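Local coordinates for protein O-methyltransferase family 2 (PDB 5I2H) that probably transfers methyl groups from S-adenosyl-L-methionine to hydroxyl groups of small molecules, works as a dimer, and is seen here with the flavone apigenin bound, at residues K7-F12 and V214-P219; E48-L53 and E87-P92; P262-L267 and G290-G295. All coordinates share one frame; numbering follows the deposited sequence.

Contact 1: K7-F12 and V214-P219; sequences KDALRF and VLQKYP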
# COMPACT_ATOMS: atom_id res chain seq x y z
N LYS A 7 -31.77 -9.10 13.98
CA LYS A 7 -30.57 -9.04 13.16
C LYS A 7 -29.77 -10.32 13.31
O LYS A 7 -29.45 -10.73 14.44
CB LYS A 7 -29.73 -7.83 13.57
CG LYS A 7 -28.48 -7.62 12.74
CD LYS A 7 -27.75 -6.32 13.13
CE LYS A 7 -26.48 -6.18 12.28
NZ LYS A 7 -26.87 -6.05 10.84
N ASP A 8 -29.44 -10.95 12.18
CA ASP A 8 -28.75 -12.25 12.16
C ASP A 8 -27.25 -12.04 12.29
O ASP A 8 -26.62 -11.51 11.37
CB ASP A 8 -29.09 -12.95 10.85
CG ASP A 8 -28.55 -14.38 10.77
OD1 ASP A 8 -27.72 -14.82 11.60
OD2 ASP A 8 -29.00 -15.10 9.84
N ALA A 9 -26.66 -12.44 13.43
CA ALA A 9 -25.22 -12.29 13.63
C ALA A 9 -24.45 -13.57 13.30
O ALA A 9 -23.22 -13.61 13.50
CB ALA A 9 -24.91 -11.87 15.08
N LEU A 10 -25.13 -14.61 12.79
CA LEU A 10 -24.48 -15.88 12.50
C LEU A 10 -24.27 -16.14 11.02
O LEU A 10 -23.42 -16.97 10.67
CB LEU A 10 -25.30 -17.05 13.08
CG LEU A 10 -25.36 -17.05 14.61
CD1 LEU A 10 -26.27 -18.16 15.10
CD2 LEU A 10 -23.97 -17.16 15.26
N ARG A 11 -25.02 -15.47 10.15
CA ARG A 11 -24.84 -15.70 8.73
C ARG A 11 -23.46 -15.23 8.30
O ARG A 11 -23.03 -14.12 8.65
CB ARG A 11 -25.91 -14.95 7.94
CG ARG A 11 -25.79 -15.15 6.43
CD ARG A 11 -26.96 -15.92 5.86
NE ARG A 11 -28.14 -15.08 5.66
CZ ARG A 11 -28.60 -14.69 4.48
NH1 ARG A 11 -29.70 -13.94 4.42
NH2 ARG A 11 -27.98 -15.04 3.37
N PHE A 12 -22.75 -16.08 7.55
CA PHE A 12 -21.43 -15.72 7.07
C PHE A 12 -21.53 -14.61 6.03
O PHE A 12 -22.49 -14.56 5.26
CB PHE A 12 -20.71 -16.92 6.45
CG PHE A 12 -20.53 -18.07 7.38
CD1 PHE A 12 -20.05 -17.89 8.67
CD2 PHE A 12 -20.86 -19.35 6.96
CE1 PHE A 12 -19.88 -18.98 9.53
CE2 PHE A 12 -20.70 -20.44 7.80
CZ PHE A 12 -20.21 -20.25 9.09
N VAL A 214 -22.02 -15.13 19.63
CA VAL A 214 -21.94 -16.35 20.44
C VAL A 214 -23.27 -16.62 21.12
O VAL A 214 -23.75 -17.76 21.17
CB VAL A 214 -20.78 -16.22 21.45
CG1 VAL A 214 -20.83 -17.35 22.49
CG2 VAL A 214 -19.45 -16.24 20.69
N LEU A 215 -23.91 -15.57 21.64
CA LEU A 215 -25.19 -15.79 22.33
C LEU A 215 -26.29 -16.26 21.38
O LEU A 215 -27.19 -16.99 21.81
CB LEU A 215 -25.65 -14.52 23.05
CG LEU A 215 -24.78 -14.06 24.22
CD1 LEU A 215 -25.40 -12.79 24.88
CD2 LEU A 215 -24.54 -15.17 25.25
N GLN A 216 -26.28 -15.82 20.11
CA GLN A 216 -27.24 -16.39 19.15
C GLN A 216 -26.93 -17.85 18.87
O GLN A 216 -27.86 -18.66 18.67
CB GLN A 216 -27.26 -15.60 17.85
CG GLN A 216 -27.74 -14.16 17.98
CD GLN A 216 -28.02 -13.57 16.63
OE1 GLN A 216 -27.54 -14.10 15.61
NE2 GLN A 216 -28.80 -12.48 16.58
N LYS A 217 -25.66 -18.22 18.86
CA LYS A 217 -25.32 -19.61 18.60
C LYS A 217 -25.67 -20.51 19.79
O LYS A 217 -26.02 -21.68 19.60
CB LYS A 217 -23.83 -19.73 18.30
CG LYS A 217 -23.42 -21.19 18.09
CD LYS A 217 -22.18 -21.30 17.32
CE LYS A 217 -22.13 -22.70 16.66
NZ LYS A 217 -23.07 -22.82 15.48
N TYR A 218 -25.57 -19.97 21.00
CA TYR A 218 -25.69 -20.74 22.24
C TYR A 218 -26.81 -20.11 23.06
O TYR A 218 -26.55 -19.26 23.94
CB TYR A 218 -24.38 -20.76 23.01
CG TYR A 218 -23.27 -21.56 22.35
CD1 TYR A 218 -23.28 -22.95 22.37
CD2 TYR A 218 -22.20 -20.92 21.73
CE1 TYR A 218 -22.27 -23.69 21.80
CE2 TYR A 218 -21.18 -21.65 21.15
CZ TYR A 218 -21.22 -23.03 21.18
OH TYR A 218 -20.19 -23.75 20.61
N PRO A 219 -28.06 -20.49 22.82
CA PRO A 219 -29.20 -19.83 23.48
C PRO A 219 -29.22 -19.97 25.01
O PRO A 219 -29.95 -19.22 25.67
CB PRO A 219 -30.41 -20.53 22.86
CG PRO A 219 -29.89 -21.12 21.58
CD PRO A 219 -28.48 -21.49 21.83
O HOH W 1 -29.11 -15.82 14.23
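Gln216 reaches out from the last turn of helix 209-217 and lays its carboxamide against the backbone of Lys7-Ala9. Its CG is anti to the carbonyl carbon (chi1 -64°), and the chain beyond is extended, so the amide reaches the 7-12 backbone and grips it at two points. Gln216 NE2 donates to Lys7 O at 2.8 Å. That oxygen lies in the plane of the amide, and the approach runs nearly along the Lys7 C=O axis. Gln216 OE1 accepts from Ala9 N at 2.9 Å, with the donor above the carbonyl plane. Ala9 CB sits 3.5 Å from Gln216 OE1. Leu10 slides past Gln216 in the opposite direction, its CG 4.0 Å from Gln216 CB. Leu10 CD2 meets Lys217 CB at 4.0 Å, the two side chains crossing at about a right angle. Asp8 turns its CB away from the helix; its OD1 takes Leu10 N and Arg11 N in an Asx turn and motif. A water donates to Asp8 OD1 and, at 2.7 Å, to Gln216 OE1. An alanine in place of Gln216 would probably leave the 7-12 segment less firmly fixed, since both direct hydrogen bonds would go. Gln216 NE2 also donates to Thr242 O. With both ends of the amide engaged, its flip state is fixed. Between the two segments the direct polar grip comes from one neutral amide, with Leu10 packing beside it.

Contact 2: E48-L53 and E87-P92; sequences ESPLSL and EIDLTP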
# COMPACT_ATOMS: atom_id res chain seq x y z
N GLU A 48 26.95 -1.87 6.43
CA GLU A 48 28.28 -2.02 7.01
C GLU A 48 28.50 -3.42 7.54
O GLU A 48 29.60 -3.97 7.41
CB GLU A 48 28.47 -1.04 8.15
CG GLU A 48 28.25 0.38 7.80
CD GLU A 48 28.86 1.29 8.86
OE1 GLU A 48 29.88 0.87 9.46
OE2 GLU A 48 28.30 2.39 9.10
N SER A 49 27.49 -3.98 8.20
CA SER A 49 27.63 -5.23 8.92
C SER A 49 26.28 -5.63 9.51
O SER A 49 25.50 -4.76 9.93
CB SER A 49 28.67 -5.10 10.03
OG SER A 49 28.30 -5.88 11.13
N PRO A 50 25.97 -6.92 9.56
CA PRO A 50 24.77 -7.35 10.28
C PRO A 50 24.87 -6.94 11.75
O PRO A 50 25.95 -6.85 12.32
CB PRO A 50 24.78 -8.88 10.12
CG PRO A 50 25.75 -9.18 9.07
CD PRO A 50 26.72 -8.05 8.98
N LEU A 51 23.71 -6.70 12.36
CA LEU A 51 23.64 -6.31 13.77
C LEU A 51 22.56 -7.09 14.49
O LEU A 51 21.51 -7.41 13.91
CB LEU A 51 23.32 -4.83 13.95
CG LEU A 51 24.26 -3.81 13.37
CD1 LEU A 51 23.67 -2.45 13.53
CD2 LEU A 51 25.66 -3.89 14.08
N SER A 52 22.79 -7.35 15.77
CA SER A 52 21.75 -7.85 16.64
C SER A 52 20.65 -6.81 16.80
O SER A 52 20.84 -5.61 16.57
CB SER A 52 22.31 -8.18 18.02
OG SER A 52 22.45 -7.00 18.79
N LEU A 53 19.47 -7.29 17.21
CA LEU A 53 18.36 -6.37 17.46
C LEU A 53 18.74 -5.34 18.51
O LEU A 53 18.45 -4.14 18.36
CB LEU A 53 17.12 -7.14 17.89
CG LEU A 53 15.88 -6.28 18.07
CD1 LEU A 53 15.25 -5.92 16.72
CD2 LEU A 53 14.90 -6.97 18.98
N GLU A 87 21.02 -12.22 14.31
CA GLU A 87 21.47 -11.01 13.64
C GLU A 87 20.51 -10.58 12.52
O GLU A 87 19.82 -11.40 11.90
CB GLU A 87 22.86 -11.22 13.05
CG GLU A 87 23.96 -11.18 14.09
CD GLU A 87 25.33 -11.12 13.46
OE1 GLU A 87 25.50 -11.70 12.36
OE2 GLU A 87 26.22 -10.48 14.06
N ILE A 88 20.50 -9.28 12.26
CA ILE A 88 19.67 -8.67 11.22
C ILE A 88 20.60 -8.19 10.11
O ILE A 88 21.57 -7.46 10.38
CB ILE A 88 18.83 -7.51 11.78
CG1 ILE A 88 17.95 -7.99 12.95
CG2 ILE A 88 17.98 -6.87 10.66
CD1 ILE A 88 17.54 -6.88 13.89
N ASP A 89 20.31 -8.58 8.87
CA ASP A 89 21.14 -8.21 7.72
C ASP A 89 20.28 -7.70 6.56
O ASP A 89 19.08 -7.94 6.50
CB ASP A 89 21.99 -9.39 7.25
CG ASP A 89 23.19 -8.98 6.41
OD1 ASP A 89 23.46 -7.75 6.26
OD2 ASP A 89 23.86 -9.90 5.92
N LEU A 90 20.93 -7.03 5.60
CA LEU A 90 20.24 -6.69 4.36
C LEU A 90 20.08 -7.92 3.49
O LEU A 90 20.92 -8.82 3.49
CB LEU A 90 21.02 -5.63 3.57
CG LEU A 90 21.30 -4.31 4.26
CD1 LEU A 90 22.02 -3.36 3.28
CD2 LEU A 90 19.99 -3.70 4.77
N THR A 91 18.98 -7.95 2.71
CA THR A 91 18.90 -8.84 1.57
C THR A 91 19.59 -8.19 0.37
O THR A 91 19.81 -6.98 0.34
CB THR A 91 17.45 -9.13 1.19
OG1 THR A 91 16.88 -7.89 0.80
CG2 THR A 91 16.65 -9.69 2.39
N PRO A 92 19.92 -8.98 -0.65
CA PRO A 92 20.50 -8.37 -1.85
C PRO A 92 19.63 -7.29 -2.44
O PRO A 92 20.15 -6.27 -2.91
CB PRO A 92 20.66 -9.57 -2.81
CG PRO A 92 20.85 -10.74 -1.88
CD PRO A 92 20.00 -10.45 -0.67
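The dimerisation domain, of the helix-turn-helix type, carries a small two-stranded beta hairpin, the wing of a winged-helix fold. Here strand 88-90 of that wing meets the linker between helices 42-48 and 53-60. Leu51 and Ile88 form a single antiparallel bridge, a hydrogen-bonded pair. Leu51 N donates to Ile88 O at 3.0 Å, in the plane of that carbonyl. Ile88 N returns a bond of 2.7 Å to Leu51 O, reaching it from above the carbonyl plane. Pro50 CA adds a CA-H...O contact to Ile88 O at 3.2 Å. The linker thus pairs with one edge of strand 88-90, while strand 80-82 pairs with the other through backbone bonds such as Asp89 with Thr81. This resembles the short third strand that joins the wing in many winged-helix domains.

Side chains flank the bridge. The Pro50 ring lies alongside Asp89, both pointing the same way, with Pro50 CG 3.7 Å from Asp89 CG. Glu87 reaches the same proline with its carboxylate, Glu87 OE1 lying 3.7 Å from Pro50 CB. Asp89 has its CG anti to the backbone N (chi1 -160°), and its OD1 forms a salt bridge with Arg95. Ile88 has CG1 anti to the carbonyl carbon (chi1 -57°), which carries CD1 along to the start of helix 53-60. There Ile88 CD1 touches Leu53 CD1 at 3.8 Å and Leu53 CA at 3.7 Å, the two side chains crossing obliquely. Ser52 is the N-cap of helix 53-60, and its OG bonds to Glu55 N.

Contact 3: P262-L267 and G290-G295; sequences PADDIL and GLPEGG
Leu291 leaves the loop after helix 277-289 and its side chain runs back to the start of strand 265-269. From CB, CG is anti to the carbonyl carbon (chi1 -74°). Leu291 CG comes to 4.2 Å from Ile266 CD1, and CD2 makes the closer contacts. Leu291 CD2 lies 3.8 Å from Ile266 CD1, the two side chains crossing obliquely. Leu291 CD2 also sits 3.5 Å from Asp264 O, so this methyl packs against both Ile266 and the Asp264 carbonyl.

The next residue, Pro292, meets the other segment with its ring: Pro292 CD is 3.2 Å from Ala263 O. Pro292 opens a type II turn closed by Gly295 N to Pro292 O. Gly294 has a positive phi (84°), where a side chain would crowd the carbonyl before it. Gly295 CA is 3.0 Å from Asp264 O, and a CB there would clash with that oxygen. A water accepts from Ala263 N and donates to Gly290 O at 2.6 Å, linking the two loops. The Asp264 carboxylate is held by Lys187 N and Val199 N, with Pro292 CG crossing near its OD1. Strands 265-269 and 296-301 are parallel neighbours, with helix 277-289 between them in sequence. The contact therefore lies where a beta-alpha-beta crossover returns to the sheet of the Rossmann-like methyltransferase domain.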
# COMPACT_ATOMS: atom_id res chain seq x y z
N PRO A 262 -17.88 -12.55 37.64
CA PRO A 262 -17.69 -13.99 37.43
C PRO A 262 -18.07 -14.38 36.02
O PRO A 262 -19.07 -13.93 35.47
CB PRO A 262 -18.64 -14.62 38.46
CG PRO A 262 -18.79 -13.59 39.52
CD PRO A 262 -18.77 -12.27 38.77
N ALA A 263 -17.25 -15.25 35.43
CA ALA A 263 -17.44 -15.69 34.06
C ALA A 263 -16.77 -17.04 33.86
O ALA A 263 -15.80 -17.37 34.54
CB ALA A 263 -16.85 -14.68 33.07
N ASP A 264 -17.30 -17.80 32.90
CA ASP A 264 -16.65 -19.04 32.48
C ASP A 264 -15.57 -18.78 31.44
O ASP A 264 -14.48 -19.36 31.50
CB ASP A 264 -17.69 -20.00 31.91
CG ASP A 264 -18.70 -20.47 32.95
OD1 ASP A 264 -18.31 -21.24 33.87
OD2 ASP A 264 -19.87 -20.07 32.87
N ASP A 265 -15.87 -17.95 30.45
CA ASP A 265 -14.96 -17.60 29.35
C ASP A 265 -14.73 -16.10 29.38
O ASP A 265 -15.68 -15.34 29.58
CB ASP A 265 -15.55 -17.95 27.99
CG ASP A 265 -15.71 -19.46 27.79
OD1 ASP A 265 -14.86 -20.21 28.30
OD2 ASP A 265 -16.67 -19.88 27.13
N ILE A 266 -13.48 -15.69 29.14
CA ILE A 266 -13.15 -14.27 29.02
C ILE A 266 -12.54 -14.04 27.65
O ILE A 266 -11.56 -14.72 27.28
CB ILE A 266 -12.21 -13.81 30.14
CG1 ILE A 266 -12.96 -13.94 31.47
CG2 ILE A 266 -11.77 -12.37 29.89
CD1 ILE A 266 -12.09 -13.65 32.68
N LEU A 267 -13.11 -13.11 26.89
CA LEU A 267 -12.67 -12.78 25.53
C LEU A 267 -11.89 -11.46 25.54
O LEU A 267 -12.36 -10.44 26.07
CB LEU A 267 -13.89 -12.68 24.60
CG LEU A 267 -13.61 -12.22 23.17
CD1 LEU A 267 -12.65 -13.21 22.46
CD2 LEU A 267 -14.91 -12.05 22.36
N GLY A 290 -9.48 -14.78 37.96
CA GLY A 290 -10.83 -15.05 38.37
C GLY A 290 -11.52 -16.21 37.69
O GLY A 290 -12.68 -16.49 38.01
N LEU A 291 -10.86 -16.88 36.75
CA LEU A 291 -11.51 -17.98 36.04
C LEU A 291 -11.73 -19.17 36.97
O LEU A 291 -10.85 -19.51 37.78
CB LEU A 291 -10.66 -18.42 34.85
CG LEU A 291 -10.67 -17.48 33.65
CD1 LEU A 291 -9.67 -18.00 32.62
CD2 LEU A 291 -12.12 -17.41 33.10
N PRO A 292 -12.86 -19.85 36.86
CA PRO A 292 -13.02 -21.14 37.53
C PRO A 292 -12.20 -22.20 36.82
O PRO A 292 -11.79 -22.04 35.69
CB PRO A 292 -14.52 -21.41 37.40
CG PRO A 292 -14.84 -20.84 36.04
CD PRO A 292 -13.99 -19.56 35.95
N GLU A 293 -11.99 -23.32 37.49
CA GLU A 293 -11.30 -24.42 36.81
C GLU A 293 -12.13 -24.82 35.59
O GLU A 293 -13.36 -24.91 35.66
CB GLU A 293 -11.10 -25.60 37.75
CG GLU A 293 -10.01 -26.58 37.33
CD GLU A 293 -10.07 -27.88 38.15
OE1 GLU A 293 -10.98 -28.70 37.89
OE2 GLU A 293 -9.23 -28.06 39.06
N GLY A 294 -11.47 -24.97 34.44
CA GLY A 294 -12.18 -25.21 33.21
C GLY A 294 -12.68 -23.95 32.53
O GLY A 294 -13.21 -24.02 31.41
N GLY A 295 -12.52 -22.79 33.17
CA GLY A 295 -12.71 -21.54 32.46
C GLY A 295 -11.71 -21.40 31.32
O GLY A 295 -10.66 -22.05 31.28
O HOH W 2 -14.44 -15.81 36.21

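Contacts 1 and 3 lie on the same side of the molecule. Their centres are 21 Å apart and their nearest atoms about 6 Å, without touching. Contact 1 fastens the N-terminal segment to helix 209-217, and contact 3 lies at the start of two central strands of the same methyltransferase domain. Contact 2 stands apart in the dimerisation domain, across the centre of the chain, with its centre 49 Å from that of contact 1 and 45 Å from that of contact 3. None of the three includes a residue of the apigenin pocket, which is lined by residues such as Leu161, Arg168, Asn270 and His273. Strand 265-269 of contact 3 leads toward Asn270.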